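Local coordinates for capsule biosynthesis protein capD (Bacillus anthracis, PDB 3G9K), which cleaves the poly-gamma-D-glutamate capsule of the anthrax bacillus and joins it by an amide bond to diaminopimelic acid in the peptidoglycan, at residues 35-40 against 45-50; 78-83 against 113-118. All coordinates share one frame; numbering follows the deposited sequence.

Contact 1: 35-40 against 45-50; sequences MKVLKN and VDAAIV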
# COMPACT_ATOMS: atom_id res chain seq x y z
N MSE A 35 6.17 16.65 2.11
CA MSE A 35 5.78 18.01 2.53
C MSE A 35 6.70 19.08 1.94
O MSE A 35 6.24 20.14 1.53
CB MSE A 35 5.77 18.12 4.06
CG MSE A 35 4.59 17.44 4.76
SE MSE A 35 2.85 18.09 4.21
CE MSE A 35 2.74 19.72 5.28
N LYS A 36 8.04 18.83 1.96
CA LYS A 36 9.04 19.72 1.32
C LYS A 36 8.73 20.03 -0.16
O LYS A 36 8.75 21.20 -0.58
CB LYS A 36 10.46 19.18 1.58
CG LYS A 36 11.68 20.07 1.19
CD LYS A 36 12.93 19.43 1.80
CE LYS A 36 14.24 20.05 1.41
NZ LYS A 36 15.30 19.66 2.44
N VAL A 37 8.42 19.01 -0.96
CA VAL A 37 8.02 19.20 -2.35
C VAL A 37 6.79 20.10 -2.46
O VAL A 37 6.69 20.98 -3.34
CB VAL A 37 7.75 17.83 -3.04
CG1 VAL A 37 7.08 17.98 -4.40
CG2 VAL A 37 9.05 17.05 -3.17
N LEU A 38 5.82 19.85 -1.60
CA LEU A 38 4.55 20.53 -1.68
C LEU A 38 4.71 21.97 -1.20
O LEU A 38 4.17 22.86 -1.80
CB LEU A 38 3.47 19.80 -0.85
CG LEU A 38 2.97 18.46 -1.44
CD1 LEU A 38 2.23 17.59 -0.38
CD2 LEU A 38 2.07 18.69 -2.64
N LYS A 39 5.44 22.18 -0.12
CA LYS A 39 5.73 23.51 0.41
C LYS A 39 6.34 24.42 -0.68
O LYS A 39 6.00 25.60 -0.78
CB LYS A 39 6.69 23.42 1.60
CG LYS A 39 6.98 24.77 2.31
CD LYS A 39 7.72 24.58 3.64
CE LYS A 39 7.96 25.93 4.37
NZ LYS A 39 6.84 26.32 5.29
N ASN A 40 7.20 23.84 -1.50
CA ASN A 40 7.88 24.57 -2.56
C ASN A 40 7.09 24.63 -3.84
O ASN A 40 7.60 25.02 -4.90
CB ASN A 40 9.25 23.95 -2.78
CG ASN A 40 10.16 24.14 -1.59
OD1 ASN A 40 10.87 23.22 -1.18
ND2 ASN A 40 10.13 25.33 -1.02
N VAL A 45 1.50 14.53 -7.61
CA VAL A 45 2.25 13.50 -8.38
C VAL A 45 3.74 13.62 -8.14
O VAL A 45 4.40 12.65 -7.77
CB VAL A 45 1.87 13.49 -9.86
CG1 VAL A 45 2.74 12.52 -10.71
CG2 VAL A 45 0.44 13.09 -9.99
N ASP A 46 4.29 14.81 -8.31
CA ASP A 46 5.71 15.01 -7.98
C ASP A 46 6.12 14.58 -6.56
O ASP A 46 7.14 13.90 -6.35
CB ASP A 46 6.05 16.47 -8.19
CG ASP A 46 6.10 16.85 -9.65
OD1 ASP A 46 5.98 15.97 -10.54
OD2 ASP A 46 6.29 18.04 -9.92
N ALA A 47 5.34 15.00 -5.57
CA ALA A 47 5.54 14.56 -4.20
C ALA A 47 5.43 13.04 -4.05
O ALA A 47 6.14 12.45 -3.27
CB ALA A 47 4.56 15.25 -3.25
N ALA A 48 4.51 12.41 -4.77
CA ALA A 48 4.31 10.95 -4.68
C ALA A 48 5.55 10.18 -5.21
O ALA A 48 5.93 9.14 -4.69
CB ALA A 48 3.04 10.54 -5.48
N ILE A 49 6.20 10.73 -6.24
CA ILE A 49 7.39 10.11 -6.79
C ILE A 49 8.52 10.22 -5.79
O ILE A 49 9.27 9.25 -5.54
CB ILE A 49 7.82 10.77 -8.13
CG1 ILE A 49 6.79 10.43 -9.21
CG2 ILE A 49 9.24 10.36 -8.49
CD1 ILE A 49 6.85 11.28 -10.52
N VAL A 50 8.65 11.41 -5.22
CA VAL A 50 9.65 11.64 -4.17
C VAL A 50 9.42 10.69 -2.97
O VAL A 50 10.34 10.02 -2.50
CB VAL A 50 9.60 13.08 -3.70
CG1 VAL A 50 10.40 13.24 -2.47
CG2 VAL A 50 10.10 14.03 -4.83
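A helical hairpin brings Val37, near the end of helix 28-39, against Ala47 and Val50 on the first turns of helix 44-58. Only four residues separate the two segments, and the chain all but reverses in them: the short axes run 154° apart in direction and approach to 8.7 Å. That spacing is consistent with the small Ala47 side chain at the closest point, where the Val37 and Ala47 CA atoms are 5.6 Å apart.

Val37 makes the largest share of the contact and divides its two methyls between neighbouring turns. CG1 of Val37, placed anti to its own backbone N by chi1 of 169°, reaches the backbone at the Asp46-Ala47 peptide, 3.6 Å from Ala47 N, and lies 3.9 Å from Ala47 CB. The other branch, CG2 of Val37, meets CG2 of Val50 at 3.6 Å as the two side chains pass alongside, pointing opposite ways. Leu38 joins from the flank: its branch carbon CG, rather than a terminal methyl, comes to 4.0 Å from Ala47 CB, so that the alanine methyl is touched by both Val37 and Leu38.

No hydrogen bond crosses between the segments, and the hairpin is held here by apolar packing within the large-chain part of a gamma-glutamyltransferase of the Ntn-hydrolase clan. Asp46 faces helix 28-39 with its CB, 4.2 Å from Val37 CG1, but its carboxylate is spent on the backbone N-H groups of Ser117 and Leu118. Leu123 of helix 120-133 packs on Asp46 and Val50. Beyond Leu38 lie Tyr21 and Val23 of this chain, and Ile6 of the other chain covers Leu38, Ala47 and Ala48; Arg9 of that chain hydrogen-bonds to Leu38 O, near the end of helix 28-39.

Contact 2: 78-83 against 113-118; sequences KETFID and DNYGSL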
# COMPACT_ATOMS: atom_id res chain seq x y z
N LYS A 78 -9.70 14.66 -13.80
CA LYS A 78 -9.28 13.36 -14.33
C LYS A 78 -9.19 12.31 -13.21
O LYS A 78 -8.94 12.66 -12.06
CB LYS A 78 -7.91 13.52 -15.02
CG LYS A 78 -7.63 12.44 -16.07
CD LYS A 78 -6.22 12.54 -16.68
CE LYS A 78 -6.22 12.04 -18.14
NZ LYS A 78 -4.83 11.80 -18.72
N GLU A 79 -9.44 11.04 -13.56
CA GLU A 79 -9.19 9.88 -12.69
C GLU A 79 -8.33 8.86 -13.42
O GLU A 79 -8.68 8.42 -14.52
CB GLU A 79 -10.50 9.18 -12.29
CG GLU A 79 -11.56 10.09 -11.70
CD GLU A 79 -12.43 10.78 -12.77
OE1 GLU A 79 -12.73 10.14 -13.80
OE2 GLU A 79 -12.80 11.95 -12.53
N THR A 80 -7.23 8.44 -12.81
CA THR A 80 -6.28 7.53 -13.45
C THR A 80 -5.77 6.51 -12.44
O THR A 80 -5.57 6.84 -11.27
CB THR A 80 -5.02 8.27 -13.96
OG1 THR A 80 -5.37 9.48 -14.66
CG2 THR A 80 -4.22 7.36 -14.89
N PHE A 81 -5.55 5.30 -12.91
CA PHE A 81 -4.87 4.29 -12.12
C PHE A 81 -3.64 3.79 -12.89
O PHE A 81 -3.76 3.34 -14.02
CB PHE A 81 -5.77 3.09 -11.79
CG PHE A 81 -5.10 2.11 -10.88
CD1 PHE A 81 -5.08 2.35 -9.51
CD2 PHE A 81 -4.42 1.03 -11.37
CE1 PHE A 81 -4.41 1.48 -8.65
CE2 PHE A 81 -3.74 0.17 -10.50
CZ PHE A 81 -3.76 0.41 -9.14
N ILE A 82 -2.44 3.93 -12.32
CA ILE A 82 -1.27 3.37 -12.97
C ILE A 82 -0.82 2.05 -12.27
O ILE A 82 -0.52 2.03 -11.08
CB ILE A 82 -0.11 4.35 -13.02
CG1 ILE A 82 -0.59 5.74 -13.45
CG2 ILE A 82 0.99 3.79 -13.94
CD1 ILE A 82 -1.43 5.70 -14.69
N ASP A 83 -0.82 0.98 -13.05
CA ASP A 83 -0.44 -0.35 -12.61
C ASP A 83 1.03 -0.61 -12.96
O ASP A 83 1.37 -0.84 -14.13
CB ASP A 83 -1.35 -1.38 -13.30
CG ASP A 83 -1.05 -2.83 -12.86
OD1 ASP A 83 0.04 -3.10 -12.31
OD2 ASP A 83 -1.93 -3.71 -13.01
N ASP A 113 6.33 11.31 -16.60
CA ASP A 113 6.28 11.82 -17.96
C ASP A 113 4.86 12.18 -18.39
O ASP A 113 4.66 13.00 -19.29
CB ASP A 113 6.83 10.80 -18.93
CG ASP A 113 8.33 10.63 -18.80
OD1 ASP A 113 8.99 11.34 -18.00
OD2 ASP A 113 8.85 9.76 -19.50
N ASN A 114 3.88 11.56 -17.76
CA ASN A 114 2.51 11.75 -18.19
C ASN A 114 1.66 12.57 -17.23
O ASN A 114 0.65 13.17 -17.66
CB ASN A 114 1.86 10.41 -18.50
CG ASN A 114 2.50 9.71 -19.69
OD1 ASN A 114 2.29 10.11 -20.84
ND2 ASN A 114 3.32 8.70 -19.41
N TYR A 115 2.05 12.65 -15.95
CA TYR A 115 1.29 13.36 -14.91
C TYR A 115 2.13 14.27 -14.01
O TYR A 115 1.59 15.00 -13.17
CB TYR A 115 0.48 12.36 -14.07
CG TYR A 115 -0.32 11.37 -14.91
CD1 TYR A 115 -1.58 11.71 -15.42
CD2 TYR A 115 0.19 10.12 -15.20
CE1 TYR A 115 -2.31 10.80 -16.21
CE2 TYR A 115 -0.51 9.21 -15.97
CZ TYR A 115 -1.76 9.55 -16.47
OH TYR A 115 -2.42 8.62 -17.23
N GLY A 116 3.45 14.24 -14.15
CA GLY A 116 4.30 15.08 -13.35
C GLY A 116 4.66 16.44 -13.90
O GLY A 116 4.24 16.83 -14.96
N SER A 117 5.46 17.15 -13.14
CA SER A 117 5.75 18.54 -13.49
C SER A 117 7.22 18.87 -13.47
O SER A 117 7.78 19.34 -14.47
CB SER A 117 5.00 19.49 -12.54
OG SER A 117 3.65 19.54 -12.91
N LEU A 118 7.86 18.64 -12.34
CA LEU A 118 9.28 18.92 -12.21
C LEU A 118 10.08 17.82 -12.95
O LEU A 118 9.56 16.73 -13.19
CB LEU A 118 9.65 18.98 -10.73
CG LEU A 118 9.07 20.16 -9.92
CD1 LEU A 118 9.15 19.96 -8.39
CD2 LEU A 118 9.81 21.43 -10.32
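Tyr115 drives its ring from the end region of helix 104-115 onto strand 79-83, a helix-on-sheet contact in the antiparallel sheet of this Ntn-clan chain. The phenol end points at the strand, and Thr80 and Ile82 reach out from the strand to meet it head-on. CG2 of Thr80 lies 3.2 Å from Tyr115 OH, a close methyl-to-hydroxyl van der Waals contact, and OG1 of Thr80 is 3.7 Å from Tyr115 CE1; no hydrogen bond crosses between the segments. On the other side of the ring's long axis, Ile82 CD1 touches Tyr115 CE2 at 3.8 Å; both methyls approach the ring obliquely. At the exposed margin Lys78, which also touches a crystal neighbour, runs nearly perpendicular to the tyrosine side chain. A kink at its chi3 (-149°) accompanies the placing of NZ at the ring edge, 3.7 Å from Tyr115 CE1.

Around this first shell, Val220 on the adjacent strand 219-228 touches Thr80, Ile82 and Tyr115. Ile111, one turn back along helix 104-115, packs on Ile82 as well. Strand 79-83 is fixed beside strand 68-74 by backbone hydrogen bonds of Thr80 with Ile73 and of Ile82 with Met71.

Overall arrangement
Along the chain contact 1 is complete before the first residue of contact 2, with about 14 Å between their centres. Helix 44-58 lies between helix 28-39 and helix 104-115: helix 28-39 packs on one of its flanks, while Val45 and Ile49 turn to helix 104-115, which in turn lies on the antiparallel sheet through strand 79-83. The two contacts join directly through the Asp46 carboxylate and through Val45 CB, which packs on Tyr115 O. All four segments belong to the gamma-glutamyltranspeptidase family region. The second chain meets both: its Ile6 packs on contact 1, and its Arg55 forms a salt bridge with Asp83 of contact 2.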